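Local coordinates for ActII protein (Streptomyces coelicolor, PDB 2OPT) that probably binds regulatory DNA as a TetR-family transcriptional repressor, a dimer that also binds actinorhodin or its biosynthetic precursor (S)-DNPA, at residues 96-101 against 145-150; 140-145 against 199-204. All blocks are in the same frame, centred on the assembly; numbering follows the deposited sequence. Where two conformers were deposited one is given.

Contact 1: 96-101 against 145-150; sequences LARIAI and EALEQS
Ala97 and Leu147 meet at the closest backbone approach of the two helices, their CA atoms 5.4 Å apart. The methyl of Ala97 points toward helix 145-150 and lies against the main chain there, its CB 4.0 Å from Leu147 CA and 4.2 Å from Leu147 CB. Beside it, the methyl of Ala146 comes from the other helix to meet the same group, CB to CB at 4.3 Å. Leu147 starts out flanking the interface, with CG anti to the backbone N (chi1 -173°); its branched end lies nearer the short helix than the start of the side chain does. Its two methyls then part company: CD1 reaches the aliphatic part of Arg98, 4.0 Å from CG, the two side chains crossing obliquely, while CD2 lies 4.4 Å from Ile101 CG1, a looser touch. Beyond CG, Arg98 bends at chi3 and carries its guanidinium away from Leu147, toward a long, weak ion pair with Asp25. In the TetR fold this is where the short helix 96-100, which follows the helix 75-92, rests on the long helix 128-150 of the C-terminal domain. The local axes approach to 9.0 Å and run closer to antiparallel than parallel, at 145°. The short helix also packs against helix 50-61, with Ile99 touching Leu54 and Phe58, and Arg98 and Ile99 touch Leu24, in the loop before the predicted helix-turn-helix. Phe90 of helix 75-92 touches both Ala100 and Ala146, bridging the two helices next to the alanine pair.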
loop_
_atom_site.group_PDB
_atom_site.type_symbol
_atom_site.label_atom_id
_atom_site.label_comp_id
_atom_site.label_asym_id
_atom_site.label_seq_id
_atom_site.Cartn_x
_atom_site.Cartn_y
_atom_site.Cartn_z
ATOM N N LEU A 96 -1.935 -13.224 -4.862
ATOM C CA LEU A 96 -0.502 -13.086 -5.097
ATOM C C LEU A 96 0.036 -11.797 -4.486
ATOM O O LEU A 96 1.149 -11.765 -3.962
ATOM C CB LEU A 96 -0.199 -13.124 -6.597
ATOM C CG LEU A 96 1.275 -13.022 -6.993
ATOM C CD1 LEU A 96 2.062 -14.204 -6.451
ATOM C CD2 LEU A 96 1.420 -12.923 -8.504
ATOM N N ALA A 97 -0.761 -10.737 -4.558
ATOM C CA ALA A 97 -0.420 -9.475 -3.910
ATOM C C ALA A 97 -0.319 -9.643 -2.398
ATOM O O ALA A 97 0.401 -8.902 -1.728
ATOM C CB ALA A 97 -1.441 -8.405 -4.261
ATOM N N ARG A 98 -1.046 -10.620 -1.866
ATOM C CA ARG A 98 -0.998 -10.924 -0.434
ATOM C C ARG A 98 0.373 -11.474 -0.104
ATOM O O ARG A 98 0.936 -11.191 0.927
ATOM C CB ARG A 98 -2.062 -11.957 -0.055
ATOM C CG ARG A 98 -3.355 -11.426 0.497
ATOM C CD ARG A 98 -4.295 -12.593 0.890
ATOM N NE ARG A 98 -3.868 -13.249 2.140
ATOM C CZ ARG A 98 -4.448 -14.309 2.705
ATOM N NH1 ARG A 98 -5.512 -14.888 2.164
ATOM N NH2 ARG A 98 -3.964 -14.798 3.837
ATOM N N ILE A 99 0.916 -12.291 -0.984
ATOM C CA ILE A 99 2.247 -12.845 -0.746
ATOM C C ILE A 99 3.292 -11.777 -0.960
ATOM O O ILE A 99 4.262 -11.686 -0.210
ATOM C CB ILE A 99 2.490 -13.993 -1.764
ATOM C CG1 ILE A 99 1.517 -15.149 -1.523
ATOM C CG2 ILE A 99 3.926 -14.455 -1.780
ATOM C CD1 ILE A 99 1.515 -16.146 -2.681
ATOM N N ALA A 100 3.103 -10.990 -2.028
ATOM C CA ALA A 100 4.056 -9.968 -2.454
ATOM C C ALA A 100 4.246 -8.841 -1.477
ATOM O O ALA A 100 5.313 -8.266 -1.419
ATOM C CB ALA A 100 3.633 -9.385 -3.779
ATOM N N ILE A 101 3.198 -8.487 -0.745
ATOM C CA ILE A 101 3.159 -7.194 -0.026
ATOM C C ILE A 101 4.272 -6.995 1.034
ATOM O O ILE A 101 4.743 -5.849 1.279
ATOM C CB ILE A 101 1.718 -6.926 0.549
ATOM C CG1 ILE A 101 1.438 -5.432 0.862
ATOM C CG2 ILE A 101 1.311 -7.957 1.650
ATOM C CD1 ILE A 101 2.628 -4.543 1.133
ATOM N N GLU A 145 -2.963 -1.278 -5.275
ATOM C CA GLU A 145 -4.133 -1.297 -6.167
ATOM C C GLU A 145 -4.609 -2.726 -6.428
ATOM O O GLU A 145 -5.785 -3.014 -6.343
ATOM C CB GLU A 145 -3.836 -0.605 -7.488
ATOM C CG GLU A 145 -3.783 0.925 -7.425
ATOM C CD GLU A 145 -5.120 1.564 -7.016
ATOM O OE1 GLU A 145 -6.181 1.079 -7.475
ATOM O OE2 GLU A 145 -5.112 2.540 -6.234
ATOM N N ALA A 146 -3.679 -3.614 -6.747
ATOM C CA ALA A 146 -4.017 -5.004 -7.029
ATOM C C ALA A 146 -4.691 -5.636 -5.853
ATOM O O ALA A 146 -5.705 -6.307 -6.022
ATOM C CB ALA A 146 -2.753 -5.802 -7.397
ATOM N N LEU A 147 -4.143 -5.417 -4.656
ATOM C CA LEU A 147 -4.641 -6.077 -3.471
ATOM C C LEU A 147 -6.103 -5.712 -3.341
ATOM O O LEU A 147 -6.933 -6.534 -2.970
ATOM C CB LEU A 147 -3.833 -5.650 -2.245
ATOM C CG LEU A 147 -4.000 -6.277 -0.867
ATOM C CD1 LEU A 147 -4.069 -7.793 -0.924
ATOM C CD2 LEU A 147 -2.829 -5.826 0.018
ATOM N N GLU A 148 -6.418 -4.487 -3.727
ATOM C CA GLU A 148 -7.756 -3.979 -3.589
ATOM C C GLU A 148 -8.684 -4.236 -4.791
ATOM O O GLU A 148 -9.886 -4.290 -4.614
ATOM C CB GLU A 148 -7.688 -2.506 -3.229
ATOM C CG GLU A 148 -8.148 -1.553 -4.287
ATOM C CD GLU A 148 -8.901 -0.440 -3.650
ATOM O OE1 GLU A 148 -8.227 0.455 -3.083
ATOM O OE2 GLU A 148 -10.159 -0.483 -3.661
ATOM N N GLN A 149 -8.146 -4.384 -6.004
ATOM C CA GLN A 149 -8.982 -4.837 -7.123
ATOM C C GLN A 149 -9.538 -6.226 -6.786
ATOM O O GLN A 149 -10.700 -6.553 -7.131
ATOM C CB GLN A 149 -8.234 -4.816 -8.483
ATOM C CG GLN A 149 -9.006 -5.520 -9.677
ATOM C CD GLN A 149 -8.790 -4.872 -11.060
ATOM O OE1 GLN A 149 -9.479 -5.206 -12.038
ATOM N NE2 GLN A 149 -7.832 -3.968 -11.145
ATOM N N SER A 150 -8.712 -7.009 -6.080
ATOM C CA SER A 150 -9.075 -8.329 -5.568
ATOM C C SER A 150 -9.930 -8.287 -4.297
ATOM O O SER A 150 -10.779 -9.154 -4.102
ATOM C CB SER A 150 -7.826 -9.174 -5.329
ATOM O OG SER A 150 -7.252 -9.563 -6.565
#

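Contact 2: 140-145 against 199-204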
loop_
_atom_site.group_PDB
_atom_site.type_symbol
_atom_site.label_atom_id
_atom_site.label_comp_id
_atom_site.label_asym_id
_atom_site.label_seq_id
_atom_site.Cartn_x
_atom_site.Cartn_y
_atom_site.Cartn_z
ATOM N N THR A 140 4.993 -0.323 -5.003
ATOM C CA THR A 140 4.081 -0.193 -3.884
ATOM C C THR A 140 2.670 0.191 -4.310
ATOM O O THR A 140 1.707 -0.386 -3.850
ATOM C CB THR A 140 4.700 0.793 -2.854
ATOM O OG1 THR A 140 5.819 0.129 -2.263
ATOM C CG2 THR A 140 3.727 1.166 -1.747
ATOM N N PHE A 141 2.562 1.100 -5.262
ATOM C CA PHE A 141 1.292 1.588 -5.690
ATOM C C PHE A 141 0.584 0.503 -6.498
ATOM O O PHE A 141 -0.597 0.247 -6.309
ATOM C CB PHE A 141 1.558 2.810 -6.582
ATOM C CG PHE A 141 0.441 3.107 -7.547
ATOM C CD1 PHE A 141 -0.744 3.702 -7.098
ATOM C CD2 PHE A 141 0.555 2.763 -8.898
ATOM C CE1 PHE A 141 -1.829 3.930 -8.008
ATOM C CE2 PHE A 141 -0.491 3.009 -9.782
ATOM C CZ PHE A 141 -1.695 3.570 -9.319
ATOM N N VAL A 142 1.306 -0.114 -7.436
ATOM C CA VAL A 142 0.729 -1.180 -8.253
ATOM C C VAL A 142 0.232 -2.351 -7.360
ATOM O O VAL A 142 -0.882 -2.877 -7.549
ATOM C CB VAL A 142 1.731 -1.723 -9.267
ATOM C CG1 VAL A 142 1.191 -2.959 -9.903
ATOM C CG2 VAL A 142 2.075 -0.672 -10.314
ATOM N N THR A 143 1.047 -2.733 -6.385
ATOM C CA THR A 143 0.717 -3.835 -5.509
ATOM C C THR A 143 -0.509 -3.530 -4.635
ATOM O O THR A 143 -1.388 -4.394 -4.508
ATOM C CB THR A 143 1.946 -4.234 -4.640
ATOM O OG1 THR A 143 3.043 -4.497 -5.525
ATOM C CG2 THR A 143 1.639 -5.520 -3.786
ATOM N N ALA A 144 -0.571 -2.323 -4.044
ATOM C CA ALA A 144 -1.753 -1.879 -3.267
ATOM C C ALA A 144 -3.021 -1.880 -4.093
ATOM O O ALA A 144 -4.066 -2.365 -3.652
ATOM C CB ALA A 144 -1.527 -0.464 -2.670
ATOM N N GLU A 145 -2.963 -1.278 -5.275
ATOM C CA GLU A 145 -4.133 -1.297 -6.167
ATOM C C GLU A 145 -4.609 -2.726 -6.428
ATOM O O GLU A 145 -5.785 -3.014 -6.343
ATOM C CB GLU A 145 -3.836 -0.605 -7.488
ATOM C CG GLU A 145 -3.783 0.925 -7.425
ATOM C CD GLU A 145 -5.120 1.564 -7.016
ATOM O OE1 GLU A 145 -6.181 1.079 -7.475
ATOM O OE2 GLU A 145 -5.112 2.540 -6.234
ATOM N N ARG A 199 -9.595 3.152 -14.027
ATOM C CA ARG A 199 -9.528 4.572 -13.965
ATOM C C ARG A 199 -8.600 4.957 -12.839
ATOM O O ARG A 199 -7.718 5.740 -13.083
ATOM C CB ARG A 199 -10.928 5.177 -13.781
ATOM C CG ARG A 199 -10.992 6.727 -13.833
ATOM C CD ARG A 199 -10.327 7.313 -15.091
ATOM N NE ARG A 199 -10.392 8.777 -15.029
ATOM C CZ ARG A 199 -9.550 9.631 -15.616
ATOM N NH1 ARG A 199 -8.528 9.198 -16.352
ATOM N NH2 ARG A 199 -9.745 10.938 -15.460
ATOM N N ARG A 200 -8.772 4.387 -11.635
ATOM C CA ARG A 200 -7.881 4.682 -10.483
ATOM C C ARG A 200 -6.460 4.329 -10.855
ATOM O O ARG A 200 -5.570 5.120 -10.748
ATOM C CB ARG A 200 -8.213 3.805 -9.273
ATOM C CG ARG A 200 -9.522 4.039 -8.576
ATOM C CD ARG A 200 -9.877 2.831 -7.640
ATOM N NE ARG A 200 -8.895 2.651 -6.576
ATOM C CZ ARG A 200 -8.815 3.433 -5.495
ATOM N NH1 ARG A 200 -9.672 4.444 -5.344
ATOM N NH2 ARG A 200 -7.873 3.220 -4.571
ATOM N N PHE A 201 -6.251 3.135 -11.371
ATOM C CA PHE A 201 -4.910 2.760 -11.795
ATOM C C PHE A 201 -4.251 3.775 -12.756
ATOM O O PHE A 201 -3.100 4.146 -12.578
ATOM C CB PHE A 201 -4.892 1.385 -12.443
ATOM C CG PHE A 201 -3.508 0.827 -12.584
ATOM C CD1 PHE A 201 -2.832 0.352 -11.493
ATOM C CD2 PHE A 201 -2.883 0.820 -13.828
ATOM C CE1 PHE A 201 -1.541 -0.128 -11.618
ATOM C CE2 PHE A 201 -1.586 0.325 -13.981
ATOM C CZ PHE A 201 -0.929 -0.159 -12.892
ATOM N N GLU A 202 -4.968 4.212 -13.789
ATOM C CA GLU A 202 -4.325 5.101 -14.743
ATOM C C GLU A 202 -4.070 6.490 -14.158
ATOM O O GLU A 202 -2.968 7.040 -14.329
ATOM C CB GLU A 202 -5.061 5.129 -16.093
ATOM C CG GLU A 202 -4.979 3.797 -16.906
ATOM C CD GLU A 202 -3.569 3.309 -17.334
ATOM O OE1 GLU A 202 -2.667 4.095 -17.748
ATOM O OE2 GLU A 202 -3.393 2.074 -17.295
ATOM N N LEU A 203 -5.028 7.016 -13.383
ATOM C CA LEU A 203 -4.818 8.276 -12.692
ATOM C C LEU A 203 -3.599 8.212 -11.786
ATOM O O LEU A 203 -2.768 9.117 -11.827
ATOM C CB LEU A 203 -6.037 8.653 -11.816
ATOM C CG LEU A 203 -7.143 9.437 -12.461
ATOM C CD1 LEU A 203 -8.371 9.603 -11.526
ATOM C CD2 LEU A 203 -6.578 10.814 -12.867
ATOM N N GLY A 204 -3.491 7.192 -10.941
ATOM C CA GLY A 204 -2.332 7.120 -10.012
ATOM C C GLY A 204 -1.024 6.964 -10.783
ATOM O O GLY A 204 -0.003 7.496 -10.405
#
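Arg200 meets Glu145 at one end of this nearly antiparallel helix pair (170°). Its chain bends at chi3 (62°) and presents NE to Glu145 OE1 at 3.3 Å, on the syn lone pair, with the oxygen tilted from the guanidinium plane. A second, weak bond joins Arg200 NH2 to Glu145 OE2, whose stronger partner is the hydroxyl of Tyr133 in the second subunit. An alanine in place of Arg200 would probably leave the buried carboxylate of Glu145 without its charge partner and dependent on that tyrosine. Phe201 comes next. Its ring lies beside that of Phe141, the two planes only 22° apart but offset so far that they scarcely overlap, with centroids 5.5 Å apart and Phe201 CE1 3.8 Å from Phe141 CE2. Val142 CG2 sits at the Phe201 ring edge, 3.9 Å from CE1, and Glu145 CG approaches the rim at CD1. The backbone O of Phe201 lies in the plane of the Phe141 ring, 3.6 Å from CZ. Gly204, with no side chain, lets that ring lie against its CA, 3.7 Å from Phe141 CZ. Beside this aromatic pair of the C-terminal domain, the buried Glu145 carboxylate is held by Arg200 and by the Tyr133 hydroxyl of the second subunit, so its charge is probably balanced within the chain while also being tied to the dimer interface.

How the contacts relate
Helix 128-150 supplies one side of both contacts, and Glu145 belongs to both segments drawn from it. Contact 1 joins this helix to the short helix 96-100 and contact 2 to helix 197-219, their centres about 11 Å apart. Two direct contacts join them: Glu148 OE1 forms a salt bridge with Arg200 NH2 at 3.2 Å, giving that arginine a second acid, and Ala97 CB packs on Thr143 O at 4.0 Å. Helix 75-92 also touches both, through Phe90 on Ala146 and Thr143. Helix 128-150 thus has packing near the predicted DNA-binding part at contact 1 and the subunit interface beside contact 2.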